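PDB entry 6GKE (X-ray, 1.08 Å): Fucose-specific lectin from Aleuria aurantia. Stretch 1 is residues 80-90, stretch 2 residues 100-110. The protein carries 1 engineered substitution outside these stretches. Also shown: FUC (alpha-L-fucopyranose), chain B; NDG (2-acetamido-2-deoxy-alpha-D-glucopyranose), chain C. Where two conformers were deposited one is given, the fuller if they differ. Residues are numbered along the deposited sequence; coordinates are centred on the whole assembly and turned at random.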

# COMPACT_ATOMS: atom_id res chain seq x y z
N CYS A 80 -6.93 1.90 19.71
CA CYS A 80 -6.55 0.96 18.68
C CYS A 80 -7.04 -0.42 19.10
O CYS A 80 -7.74 -0.56 20.09
N VAL A 81 -6.67 -1.45 18.33
CA VAL A 81 -7.03 -2.82 18.58
C VAL A 81 -5.75 -3.67 18.60
O VAL A 81 -4.92 -3.51 17.69
N ASN A 82 -5.61 -4.61 19.54
CA ASN A 82 -4.46 -5.50 19.56
C ASN A 82 -4.71 -6.71 18.64
O ASN A 82 -5.72 -6.79 17.94
N LYS A 83 -3.79 -7.67 18.64
CA LYS A 83 -3.84 -8.78 17.70
C LYS A 83 -4.93 -9.78 18.06
O LYS A 83 -5.25 -10.65 17.26
N ASP A 84 -5.51 -9.64 19.26
CA ASP A 84 -6.67 -10.44 19.69
C ASP A 84 -7.97 -9.65 19.53
O ASP A 84 -9.01 -10.06 20.05
N ASN A 85 -7.92 -8.53 18.80
CA ASN A 85 -9.09 -7.68 18.55
C ASN A 85 -9.68 -7.15 19.86
O ASN A 85 -10.88 -6.98 19.98
N ILE A 86 -8.81 -6.85 20.83
CA ILE A 86 -9.24 -6.22 22.07
C ILE A 86 -8.94 -4.72 21.98
O ILE A 86 -7.84 -4.31 21.64
N LEU A 87 -9.96 -3.92 22.29
CA LEU A 87 -9.87 -2.47 22.30
C LEU A 87 -8.79 -2.06 23.31
O LEU A 87 -8.83 -2.47 24.46
N SER A 88 -7.85 -1.23 22.84
CA SER A 88 -6.64 -0.90 23.58
C SER A 88 -6.41 0.62 23.50
O SER A 88 -6.98 1.31 22.66
N GLU A 89 -5.54 1.10 24.40
CA GLU A 89 -5.35 2.53 24.59
C GLU A 89 -3.90 2.81 24.97
O GLU A 89 -3.36 2.19 25.88
N PHE A 90 -3.32 3.81 24.29
CA PHE A 90 -2.04 4.39 24.68
C PHE A 90 -2.30 5.78 25.25
O PHE A 90 -3.13 6.53 24.77
N GLY A 100 -2.52 2.46 28.53
CA GLY A 100 -3.66 2.86 29.34
C GLY A 100 -4.47 1.67 29.83
O GLY A 100 -4.24 0.52 29.43
N GLN A 101 -5.45 1.97 30.68
CA GLN A 101 -6.22 0.94 31.38
C GLN A 101 -7.30 0.28 30.51
O GLN A 101 -7.80 -0.76 30.89
N LEU A 102 -7.67 0.87 29.36
CA LEU A 102 -8.84 0.34 28.65
C LEU A 102 -8.62 -1.11 28.19
O LEU A 102 -9.55 -1.91 28.21
N GLY A 103 -7.40 -1.47 27.78
CA GLY A 103 -7.12 -2.82 27.28
C GLY A 103 -7.47 -3.91 28.29
O GLY A 103 -7.83 -5.02 27.90
N SER A 104 -7.35 -3.60 29.58
CA SER A 104 -7.59 -4.56 30.65
C SER A 104 -9.09 -4.88 30.80
O SER A 104 -9.44 -5.84 31.47
N VAL A 105 -9.96 -4.07 30.20
CA VAL A 105 -11.41 -4.25 30.35
C VAL A 105 -11.89 -5.50 29.59
O VAL A 105 -12.81 -6.18 30.05
N GLY A 106 -11.32 -5.77 28.42
CA GLY A 106 -11.71 -6.94 27.61
C GLY A 106 -12.87 -6.65 26.67
O GLY A 106 -13.78 -7.48 26.51
N VAL A 107 -12.81 -5.51 25.97
CA VAL A 107 -13.81 -5.17 24.97
C VAL A 107 -13.37 -5.75 23.62
O VAL A 107 -12.39 -5.29 23.04
N LYS A 108 -14.09 -6.77 23.13
CA LYS A 108 -13.77 -7.38 21.84
C LYS A 108 -14.42 -6.54 20.73
O LYS A 108 -15.59 -6.16 20.80
N VAL A 109 -13.63 -6.27 19.70
CA VAL A 109 -14.02 -5.45 18.58
C VAL A 109 -14.06 -6.32 17.32
O VAL A 109 -13.23 -7.21 17.13
N GLY A 110 -15.05 -6.07 16.45
CA GLY A 110 -15.09 -6.74 15.16
C GLY A 110 -13.81 -6.47 14.37
O GLY A 110 -13.27 -5.37 14.41

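Which side chains form the apolar contact? Leu87 (chi1 t, chi2 p) points toward stretch 2 and is its centre: CD2 lies 3.7 Å from Leu102 CD2, while CB lies 3.9 Å from Val107 CB and 3.8 Å from Val109 CG2. Leu102 shares the t, p rotamer, and both valines are t. Val81, also t, reaches Val109 through CG2, 4.2 Å from CG1.

How do the longer side chains near the turn take part? Ile86 (m, m) leaves CA sideways, yet its CD1 comes within 3.8 Å of Lys108 CD. The lysine chain (t, p, t, t) carries NZ to a hydrogen bond with Asp84 O at 2.8 Å. Asn85 (m) points inward, and its OD1 accepts from water 1 at 3.0 Å.

What does Glu89 do with its charge? Extended in t, t, it points toward stretch 2 and accepts from fucose: O3 donates to OE1 at 2.6 Å and O4 to OE2 at 2.7 Å. A CB on Gly100 would clash with Glu89 OE1. Gln101 (m, t) points away from stretch 1; its OE1 accepts from fucose O2 at 3.0 Å and its NE2 donates to NDG O7 at 2.9 Å. The two stretches thus share the sugar, as befits a fucose-specific lectin.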

# COMPACT_ATOMS: atom_id res chain seq x y z
CB CYS A 80 -5.04 1.00 18.46
SG CYS A 80 -4.10 0.45 19.91
CB VAL A 81 -8.04 -3.21 17.48
CG1 VAL A 81 -8.47 -4.66 17.60
CG2 VAL A 81 -9.27 -2.31 17.49
CB ASN A 82 -4.07 -5.85 20.99
CG ASN A 82 -4.99 -6.84 21.67
OD1 ASN A 82 -5.89 -7.40 21.06
ND2 ASN A 82 -4.76 -7.06 22.96
CB LYS A 83 -2.48 -9.49 17.61
CG LYS A 83 -1.52 -8.74 16.71
CD LYS A 83 -0.15 -9.31 16.69
CE LYS A 83 0.80 -8.50 15.84
NZ LYS A 83 2.17 -9.05 15.90
CB ASP A 84 -6.47 -10.94 21.12
CG ASP A 84 -5.32 -11.93 21.23
OD1 ASP A 84 -5.26 -12.85 20.40
OD2 ASP A 84 -4.48 -11.75 22.13
CB ASN A 85 -10.13 -8.39 17.69
CG ASN A 85 -9.72 -8.38 16.24
OD1 ASN A 85 -9.42 -7.32 15.69
ND2 ASN A 85 -9.68 -9.55 15.62
CB ILE A 86 -8.56 -6.86 23.29
CG1 ILE A 86 -8.87 -8.36 23.39
CG2 ILE A 86 -8.93 -6.13 24.57
CD1 ILE A 86 -10.34 -8.68 23.54
CB LEU A 87 -11.24 -1.91 22.68
CG LEU A 87 -11.37 -0.39 22.67
CD1 LEU A 87 -11.06 0.20 21.30
CD2 LEU A 87 -12.77 -0.01 23.12
CB SER A 88 -5.46 -1.67 23.03
OG SER A 88 -5.69 -3.07 23.11
CB GLU A 89 -6.28 3.01 25.71
CG GLU A 89 -6.17 4.48 26.08
CD GLU A 89 -6.87 4.79 27.39
OE1 GLU A 89 -6.58 4.08 28.38
OE2 GLU A 89 -7.70 5.74 27.43
CB PHE A 90 -1.05 4.39 23.52
CG PHE A 90 -0.70 2.98 23.14
CD1 PHE A 90 0.18 2.25 23.92
CD2 PHE A 90 -1.32 2.34 22.08
CE1 PHE A 90 0.45 0.92 23.64
CE2 PHE A 90 -1.05 1.01 21.80
CZ PHE A 90 -0.17 0.30 22.58
CB GLN A 101 -6.88 1.54 32.62
CG GLN A 101 -5.89 1.88 33.72
CD GLN A 101 -6.58 2.68 34.79
OE1 GLN A 101 -6.74 3.89 34.69
NE2 GLN A 101 -7.05 1.98 35.82
CB LEU A 102 -9.20 1.24 27.46
CG LEU A 102 -10.40 0.80 26.62
CD1 LEU A 102 -11.65 0.56 27.45
CD2 LEU A 102 -10.68 1.85 25.56
CB SER A 104 -7.01 -4.08 31.96
OG SER A 104 -7.73 -2.97 32.46
CB VAL A 105 -12.18 -3.00 29.91
CG1 VAL A 105 -13.68 -3.21 29.91
CG2 VAL A 105 -11.81 -1.81 30.79
CB VAL A 107 -14.00 -3.65 24.87
CG1 VAL A 107 -15.03 -3.29 23.81
CG2 VAL A 107 -14.37 -3.04 26.22
CB LYS A 108 -14.24 -8.84 21.81
CG LYS A 108 -13.79 -9.64 20.59
CD LYS A 108 -12.37 -10.13 20.66
CE LYS A 108 -12.08 -11.27 19.70
NZ LYS A 108 -10.91 -12.06 20.14
CB VAL A 109 -13.02 -4.28 18.45
CG1 VAL A 109 -13.28 -3.38 17.26
CG2 VAL A 109 -12.99 -3.45 19.72
C1 FUC B . -5.86 7.12 32.43
C2 FUC B . -6.10 5.89 31.56
C3 FUC B . -7.59 5.59 31.45
C4 FUC B . -8.30 6.84 30.93
C5 FUC B . -8.05 7.98 31.90
C6 FUC B . -8.73 9.28 31.49
O2 FUC B . -5.42 4.76 32.13
O3 FUC B . -7.80 4.44 30.62
O4 FUC B . -7.81 7.24 29.64
O5 FUC B . -6.63 8.23 31.97
C1 NDG C . -7.94 6.29 37.62
C2 NDG C . -7.07 5.07 37.91
C3 NDG C . -5.60 5.46 37.84
C4 NDG C . -5.30 6.12 36.50
C5 NDG C . -6.26 7.27 36.19
C6 NDG C . -6.07 7.79 34.78
C7 NDG C . -7.98 3.29 39.35
C8 NDG C . -8.21 2.85 40.77
O5 NDG C . -7.61 6.82 36.34
O3 NDG C . -4.79 4.29 38.00
O4 NDG C . -3.95 6.62 36.48
O6 NDG C . -6.25 6.78 33.76
O7 NDG C . -8.31 2.59 38.41
N2 NDG C . -7.38 4.48 39.21
O1 NDG C . -7.75 7.29 38.63
O HOH W 1 -10.53 -4.59 15.00
O HOH W 2 -10.69 -3.56 26.23
O HOH W 3 -4.82 -0.52 26.76